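Local coordinates for glycosyl hydrolase 25 (Streptococcus pneumoniae, PDB 4FF5), which probably hydrolyses bacterial cell-wall peptidoglycan, as a glycosyl hydrolase of family 25, and takes part in host-cell invasion as a pneumococcal virulence factor, at residues A[58-63]-A[79-84]; A[141-144]-A[150-153]; A[226-231]-A[260-265]. All blocks are in the same frame, centred on the assembly; numbering follows the deposited sequence.

Contact 1: A[58-63]-A[79-84]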
# COMPACT_ATOMS: atom_id res chain seq x y z
N SER A 58 1.62 -8.92 -0.31
CA SER A 58 1.02 -9.29 -1.59
C SER A 58 0.90 -10.83 -1.64
O SER A 58 1.24 -11.51 -0.66
CB SER A 58 1.91 -8.80 -2.76
OG SER A 58 3.06 -9.61 -2.86
N GLY A 59 0.49 -11.35 -2.79
CA GLY A 59 0.43 -12.79 -3.03
C GLY A 59 1.78 -13.50 -2.96
O GLY A 59 1.81 -14.72 -2.83
N TRP A 60 2.88 -12.74 -3.04
CA TRP A 60 4.24 -13.28 -2.80
C TRP A 60 4.52 -13.69 -1.37
O TRP A 60 5.48 -14.42 -1.10
CB TRP A 60 5.29 -12.27 -3.28
CG TRP A 60 5.23 -12.08 -4.77
CD1 TRP A 60 4.85 -10.94 -5.48
CD2 TRP A 60 5.54 -13.07 -5.80
NE1 TRP A 60 4.91 -11.16 -6.83
CE2 TRP A 60 5.32 -12.42 -7.09
CE3 TRP A 60 5.96 -14.40 -5.78
CZ2 TRP A 60 5.51 -13.09 -8.30
CZ3 TRP A 60 6.16 -15.06 -7.01
CH2 TRP A 60 5.94 -14.41 -8.23
N GLN A 61 3.70 -13.20 -0.44
CA GLN A 61 3.71 -13.67 0.94
C GLN A 61 2.53 -14.62 1.16
O GLN A 61 1.40 -14.18 1.30
CB GLN A 61 3.64 -12.48 1.90
CG GLN A 61 4.90 -11.63 1.92
CD GLN A 61 5.07 -10.79 0.66
OE1 GLN A 61 4.15 -10.09 0.24
NE2 GLN A 61 6.25 -10.86 0.06
N ARG A 62 2.81 -15.93 1.18
CA ARG A 62 1.75 -16.95 1.28
C ARG A 62 1.08 -16.97 2.66
O ARG A 62 1.76 -17.16 3.69
CB ARG A 62 2.30 -18.33 0.90
CG ARG A 62 3.08 -18.31 -0.41
CD ARG A 62 3.82 -19.62 -0.66
NE ARG A 62 2.97 -20.60 -1.31
N PRO A 63 -0.26 -16.77 2.70
CA PRO A 63 -1.04 -16.79 3.94
C PRO A 63 -0.79 -18.03 4.81
O PRO A 63 -0.75 -17.91 6.04
CB PRO A 63 -2.48 -16.77 3.43
CG PRO A 63 -2.39 -15.92 2.20
CD PRO A 63 -1.10 -16.38 1.55
N ILE A 79 -0.85 -2.91 4.55
CA ILE A 79 -1.31 -2.46 3.26
C ILE A 79 -1.19 -3.64 2.30
O ILE A 79 -0.09 -4.12 2.02
CB ILE A 79 -0.49 -1.26 2.75
CG1 ILE A 79 -0.45 -0.14 3.80
CG2 ILE A 79 -1.09 -0.72 1.46
CD1 ILE A 79 0.23 1.13 3.30
N VAL A 80 -2.33 -4.06 1.76
CA VAL A 80 -2.42 -5.37 1.06
C VAL A 80 -2.60 -5.17 -0.46
O VAL A 80 -3.43 -4.36 -0.89
CB VAL A 80 -3.61 -6.21 1.64
CG1 VAL A 80 -3.85 -7.48 0.82
CG2 VAL A 80 -3.32 -6.59 3.09
N ARG A 81 -1.85 -5.91 -1.27
CA ARG A 81 -1.97 -5.79 -2.72
C ARG A 81 -3.23 -6.48 -3.21
O ARG A 81 -3.46 -7.64 -2.87
CB ARG A 81 -0.79 -6.40 -3.44
CG ARG A 81 -0.76 -6.00 -4.91
CD ARG A 81 0.41 -6.63 -5.65
NE ARG A 81 0.22 -8.06 -5.91
CZ ARG A 81 1.01 -8.79 -6.70
NH1 ARG A 81 2.03 -8.22 -7.33
NH2 ARG A 81 0.78 -10.09 -6.88
N VAL A 82 -4.04 -5.77 -4.00
CA VAL A 82 -5.27 -6.35 -4.58
C VAL A 82 -5.13 -6.55 -6.11
O VAL A 82 -5.64 -7.53 -6.69
CB VAL A 82 -6.50 -5.47 -4.19
CG1 VAL A 82 -7.80 -5.93 -4.86
CG2 VAL A 82 -6.67 -5.52 -2.67
N HIS A 83 -4.42 -5.63 -6.76
CA HIS A 83 -4.27 -5.71 -8.20
C HIS A 83 -2.85 -5.46 -8.63
O HIS A 83 -2.18 -4.57 -8.10
CB HIS A 83 -5.21 -4.68 -8.84
CG HIS A 83 -5.46 -4.89 -10.31
ND1 HIS A 83 -4.81 -4.20 -11.26
CD2 HIS A 83 -6.33 -5.75 -10.98
CE1 HIS A 83 -5.24 -4.58 -12.47
NE2 HIS A 83 -6.16 -5.53 -12.30
N SER A 84 -2.37 -6.24 -9.58
CA SER A 84 -1.28 -5.73 -10.43
C SER A 84 -1.67 -5.56 -11.89
O SER A 84 -2.27 -6.45 -12.52
CB SER A 84 -0.04 -6.60 -10.34
OG SER A 84 0.83 -6.16 -11.37
O HOH W 1 3.93 -9.92 -9.18
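Arg-81 reaches from strand 77-84 to the turn that follows strand 54-57, and its aliphatic stem runs alongside Ser-58. CB of Arg-81 lies 3.7 Å from Ser-58 CB. CG continues anti to the backbone N (chi1 -167°), and CD stays near the same serine carbon. The bend at chi3 (75°) then lays the guanidinium across Ser-58, whose CB sits over one of its faces, 3.7 Å from Arg-81 NE. NE itself is taken by Asp-101 in a salt bridge, and the same Asp-101 oxygen also accepts from the backbone N of Gly-59, a link that ties the turn to the arginine. At the tip, NH2 comes near Gly-59 N and makes a weak hydrogen bond to Ala-94 O. NH1 comes obliquely toward the pyrrole nitrogen of Trp-60, the two planes 61° apart. A water bridges them at the edge of both groups, accepting from Trp-60 NE1 at 2.8 Å and from Arg-81 NH1 at 3.1 Å. Ser-58 N donates to Gln-61 OE1 (2.8 Å), nearly in line with the amide C=O. Gln-61 N to Ser-58 O (3.0 Å) closes a type I beta turn, and Trp-60 N to Ser-58 OG (3.1 Å) an ST turn, both in a beta-alpha loop at the C-terminal end of the first strand of a TIM-type barrel, the end where such enzymes carry their active sites.

Contact 2: A[141-144]-A[150-153]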
# COMPACT_ATOMS: atom_id res chain seq x y z
N ASN A 141 -13.59 -2.68 -7.23
CA ASN A 141 -14.63 -3.69 -7.03
C ASN A 141 -14.16 -4.87 -6.20
O ASN A 141 -14.94 -5.45 -5.46
CB ASN A 141 -15.24 -4.14 -8.35
CG ASN A 141 -16.00 -3.02 -9.06
OD1 ASN A 141 -16.34 -2.00 -8.45
ND2 ASN A 141 -16.25 -3.20 -10.36
N ALA A 142 -12.87 -5.19 -6.29
CA ALA A 142 -12.35 -6.29 -5.49
C ALA A 142 -12.09 -5.89 -4.02
O ALA A 142 -12.30 -6.67 -3.11
CB ALA A 142 -11.09 -6.86 -6.14
N ALA A 143 -11.68 -4.65 -3.80
CA ALA A 143 -11.24 -4.22 -2.49
C ALA A 143 -12.35 -3.59 -1.65
O ALA A 143 -12.35 -3.74 -0.44
CB ALA A 143 -10.08 -3.24 -2.62
N SER A 144 -13.24 -2.83 -2.30
CA SER A 144 -14.26 -2.04 -1.59
C SER A 144 -15.14 -2.84 -0.61
O SER A 144 -15.51 -2.30 0.43
CB SER A 144 -15.11 -1.20 -2.56
OG SER A 144 -15.91 -2.00 -3.42
N TYR A 150 -7.65 2.89 3.18
CA TYR A 150 -7.02 3.75 2.19
C TYR A 150 -6.83 2.95 0.90
O TYR A 150 -6.68 1.74 0.95
CB TYR A 150 -5.66 4.23 2.70
CG TYR A 150 -5.46 5.73 2.65
CD1 TYR A 150 -5.74 6.53 3.76
CD2 TYR A 150 -4.98 6.36 1.49
CE1 TYR A 150 -5.56 7.91 3.72
CE2 TYR A 150 -4.80 7.74 1.44
CZ TYR A 150 -5.08 8.51 2.57
OH TYR A 150 -4.92 9.88 2.53
N TYR A 151 -6.82 3.64 -0.23
CA TYR A 151 -6.48 3.01 -1.49
C TYR A 151 -5.19 3.64 -1.99
O TYR A 151 -5.09 4.86 -2.06
CB TYR A 151 -7.57 3.29 -2.51
CG TYR A 151 -8.89 2.64 -2.20
CD1 TYR A 151 -9.82 3.26 -1.33
CD2 TYR A 151 -9.24 1.45 -2.81
CE1 TYR A 151 -11.05 2.65 -1.07
CE2 TYR A 151 -10.47 0.84 -2.56
CZ TYR A 151 -11.37 1.44 -1.69
OH TYR A 151 -12.58 0.79 -1.47
N TRP A 152 -4.21 2.81 -2.34
CA TRP A 152 -2.90 3.31 -2.79
C TRP A 152 -2.58 2.91 -4.21
O TRP A 152 -2.78 1.74 -4.61
CB TRP A 152 -1.80 2.77 -1.87
CG TRP A 152 -1.83 3.34 -0.47
CD1 TRP A 152 -2.41 2.78 0.66
CD2 TRP A 152 -1.24 4.60 -0.01
NE1 TRP A 152 -2.21 3.58 1.76
CE2 TRP A 152 -1.52 4.69 1.42
CE3 TRP A 152 -0.52 5.63 -0.63
CZ2 TRP A 152 -1.09 5.77 2.20
CZ3 TRP A 152 -0.11 6.72 0.16
CH2 TRP A 152 -0.38 6.77 1.54
N LEU A 153 -2.03 3.86 -4.98
CA LEU A 153 -1.54 3.61 -6.33
C LEU A 153 -0.05 3.41 -6.25
O LEU A 153 0.68 4.35 -5.90
CB LEU A 153 -1.83 4.82 -7.24
CG LEU A 153 -3.24 4.84 -7.88
CD1 LEU A 153 -4.34 4.99 -6.85
CD2 LEU A 153 -3.29 5.93 -8.95
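With CG anti to its carbonyl carbon (chi1 -67°) and the ring turned by a chi2 of 84°, Tyr-151 sends its phenol from strand 151-155 to the C-terminal part of helix 129-143 and the residue after it. There it meets Ala-143 and Ser-144 in succession. The methyl of Ala-143 points at the strand and approaches the ring obliquely, its CB 4.1 Å from Tyr-151 CE2. Farther out, the hydroxyl of Tyr-151 rests against the carbon atoms of Ser-144: OH is 3.3 Å from Ser-144 CA and 3.4 Å from Ser-144 CB. Ser-144 OG bonds instead to the backbone O of Tyr-140, four residues back. The contact lies inside a beta-alpha-beta unit of the TIM-type barrel, made of strand 118-123, helix 129-143 and strand 151-155, and it packs the C-terminal part of the helix against the start of the strand that follows it, in the layer between helices and sheet. Val-120 of the first strand touches both Ala-143 and Tyr-151, while the ring of Tyr-140 meets that of Tyr-151 with planes about 25° apart. Leu-174 of helix 163-177 also touches the tyrosine.

Contact 3: A[226-231]-A[260-265]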
# COMPACT_ATOMS: atom_id res chain seq x y z
N TYR A 226 5.72 13.83 2.52
CA TYR A 226 5.13 12.49 2.49
C TYR A 226 4.69 12.02 3.91
O TYR A 226 5.23 12.46 4.93
CB TYR A 226 6.15 11.54 1.86
CG TYR A 226 7.46 11.49 2.63
CD1 TYR A 226 7.66 10.56 3.64
CD2 TYR A 226 8.48 12.41 2.35
CE1 TYR A 226 8.84 10.54 4.37
CE2 TYR A 226 9.66 12.41 3.09
CZ TYR A 226 9.83 11.47 4.09
OH TYR A 226 11.01 11.43 4.79
N ASP A 227 3.72 11.11 3.95
CA ASP A 227 3.17 10.61 5.20
C ASP A 227 3.83 9.33 5.68
O ASP A 227 3.86 9.02 6.87
CB ASP A 227 1.67 10.33 5.03
CG ASP A 227 0.84 11.58 5.00
OD1 ASP A 227 1.29 12.63 5.49
OD2 ASP A 227 -0.31 11.50 4.51
N ILE A 228 4.34 8.54 4.74
CA ILE A 228 4.77 7.19 5.09
C ILE A 228 5.94 6.78 4.18
O ILE A 228 6.00 7.16 3.01
CB ILE A 228 3.56 6.20 5.08
CG1 ILE A 228 3.97 4.76 5.45
CG2 ILE A 228 2.75 6.31 3.78
CD1 ILE A 228 2.82 3.88 5.90
N HIS A 229 6.88 6.04 4.76
CA HIS A 229 8.17 5.71 4.17
C HIS A 229 8.37 4.21 4.17
O HIS A 229 8.39 3.55 5.22
CB HIS A 229 9.26 6.44 4.96
CG HIS A 229 10.67 5.96 4.70
ND1 HIS A 229 11.63 6.04 5.64
CD2 HIS A 229 11.28 5.41 3.56
CE1 HIS A 229 12.78 5.55 5.15
NE2 HIS A 229 12.57 5.17 3.87
N GLN A 230 8.53 3.66 2.98
CA GLN A 230 8.86 2.26 2.86
C GLN A 230 10.38 2.10 2.98
O GLN A 230 11.11 2.46 2.06
CB GLN A 230 8.40 1.72 1.52
CG GLN A 230 8.39 0.19 1.48
CD GLN A 230 8.02 -0.31 0.12
OE1 GLN A 230 8.77 -0.11 -0.86
NE2 GLN A 230 6.88 -1.03 0.03
N TYR A 231 10.86 1.58 4.12
CA TYR A 231 12.30 1.69 4.38
C TYR A 231 13.16 0.47 4.04
O TYR A 231 14.39 0.57 4.00
CB TYR A 231 12.58 2.19 5.81
CG TYR A 231 12.26 1.24 6.96
CD1 TYR A 231 13.12 0.21 7.31
CD2 TYR A 231 11.10 1.43 7.73
CE1 TYR A 231 12.84 -0.65 8.38
CE2 TYR A 231 10.82 0.59 8.81
CZ TYR A 231 11.69 -0.43 9.14
OH TYR A 231 11.38 -1.24 10.21
N ARG A 260 -3.84 7.88 12.22
CA ARG A 260 -5.30 8.01 12.16
C ARG A 260 -5.74 8.28 10.73
O ARG A 260 -6.63 7.61 10.21
CB ARG A 260 -5.81 9.14 13.07
CG ARG A 260 -7.32 9.33 12.95
CD ARG A 260 -7.81 10.61 13.62
N LYS A 261 -5.11 9.26 10.09
CA LYS A 261 -5.39 9.59 8.71
C LYS A 261 -5.34 8.35 7.79
O LYS A 261 -6.24 8.14 6.97
CB LYS A 261 -4.38 10.62 8.23
CG LYS A 261 -4.56 10.98 6.78
CD LYS A 261 -3.64 12.12 6.39
CE LYS A 261 -3.48 12.17 4.89
NZ LYS A 261 -2.45 13.18 4.50
N LEU A 262 -4.29 7.56 7.93
CA LEU A 262 -4.01 6.48 6.97
C LEU A 262 -4.73 5.18 7.28
O LEU A 262 -4.99 4.38 6.37
CB LEU A 262 -2.50 6.22 6.87
CG LEU A 262 -1.63 7.42 6.41
CD1 LEU A 262 -0.20 6.98 6.15
CD2 LEU A 262 -2.19 8.09 5.17
N PHE A 263 -5.02 4.97 8.56
CA PHE A 263 -5.54 3.68 9.00
C PHE A 263 -6.87 3.68 9.73
O PHE A 263 -7.54 2.66 9.80
CB PHE A 263 -4.47 2.96 9.80
CG PHE A 263 -3.38 2.43 8.93
CD1 PHE A 263 -3.59 1.28 8.15
CD2 PHE A 263 -2.18 3.10 8.82
CE1 PHE A 263 -2.60 0.81 7.32
CE2 PHE A 263 -1.18 2.63 7.98
CZ PHE A 263 -1.39 1.48 7.23
N LEU A 264 -7.25 4.83 10.27
CA LEU A 264 -8.42 4.86 11.15
C LEU A 264 -9.55 5.76 10.63
O LEU A 264 -10.44 6.14 11.39
CB LEU A 264 -7.99 5.22 12.58
CG LEU A 264 -7.00 4.30 13.33
CD1 LEU A 264 -6.69 4.84 14.73
CD2 LEU A 264 -7.44 2.85 13.41
N LYS A 265 -9.53 6.08 9.34
CA LYS A 265 -10.60 6.90 8.73
C LYS A 265 -11.12 6.37 7.37
O LYS A 265 -11.02 7.07 6.36
CB LYS A 265 -10.15 8.36 8.55
CG LYS A 265 -9.54 9.02 9.78
CD LYS A 265 -9.83 10.52 9.89
CE LYS A 265 -10.36 11.18 8.63
NZ LYS A 265 -10.68 12.61 8.87
O HOH W 2 -0.46 14.61 6.60
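Asp-227 and Lys-261 meet in a salt bridge just ahead of strand 228-232, with Lys-261 NZ donating to Asp-227 OD2 at 2.7 Å. The two side chains cross at about a right angle. Lys-261 runs out from helix 255-263 fully extended, which brings its ammonium to the syn lone pair of OD2, on the side of the other carboxylate oxygen; Lys-261 CE follows at 3.3 Å from Asp-227 OD2. A water closes the group into a ring of contacts: it donates to Asp-227 OD1 at 2.9 Å and accepts from Lys-261 NZ at 3.2 Å. Both ends have further partners. OD2 also receives a hydrogen bond from Ser-203 OG, and Lys-261 NZ gives another to the backbone O of Thr-202, so the charged pair is fastened to the start of strand 203-207; Lys-253 makes only a long, weak ion pair with OD1. The carboxylate is buried, and the nearby ammonium would be expected to favour its ionised form. Beside the salt bridge the contact turns apolar. Leu-262 CD1 packs 3.8 Å from Ile-228 CG2, while its other methyl, CD2, lies 3.9 Å from Asp-227 OD2. The leucine also touches Ser-203 and Ile-249, bridging several strands. Its own backbone O accepts from Ser-149 OG, and Leu-264 N bonds to Arg-260 O (2.8 Å), a regular helical bond at the end of the helix. A C-terminal helix thus lies across the N-terminal ends of parallel strands such as 203-207 and 228-232, Leu-262 plugging the barrel end while Lys-261 spans its rim: the arrangement closes the bottom of a TIM-type barrel, away from the strand ends at which active sites of this fold lie.

Following the chain from the N terminus, contact 1 comes first: it closes the excursion from strand 54-57 through helix 68-73 and back up strand 77-84. Contact 2 then closes the short loop between helix 129-143 and strand 151-155. Contact 3 spans the longest interval, joining strand 228-232 to the final helix, 255-263. The three follow in series, neither nested nor crossing, yet all reach the sheet of the TIM-type barrel. Val-82 packs on Ala-142 and Ala-143, joining contacts 1 and 2 in the layer outside the strands. Tyr-150 and Trp-152 lean on the C-terminal helix of contact 3, which Ile-79 also meets through Phe-263.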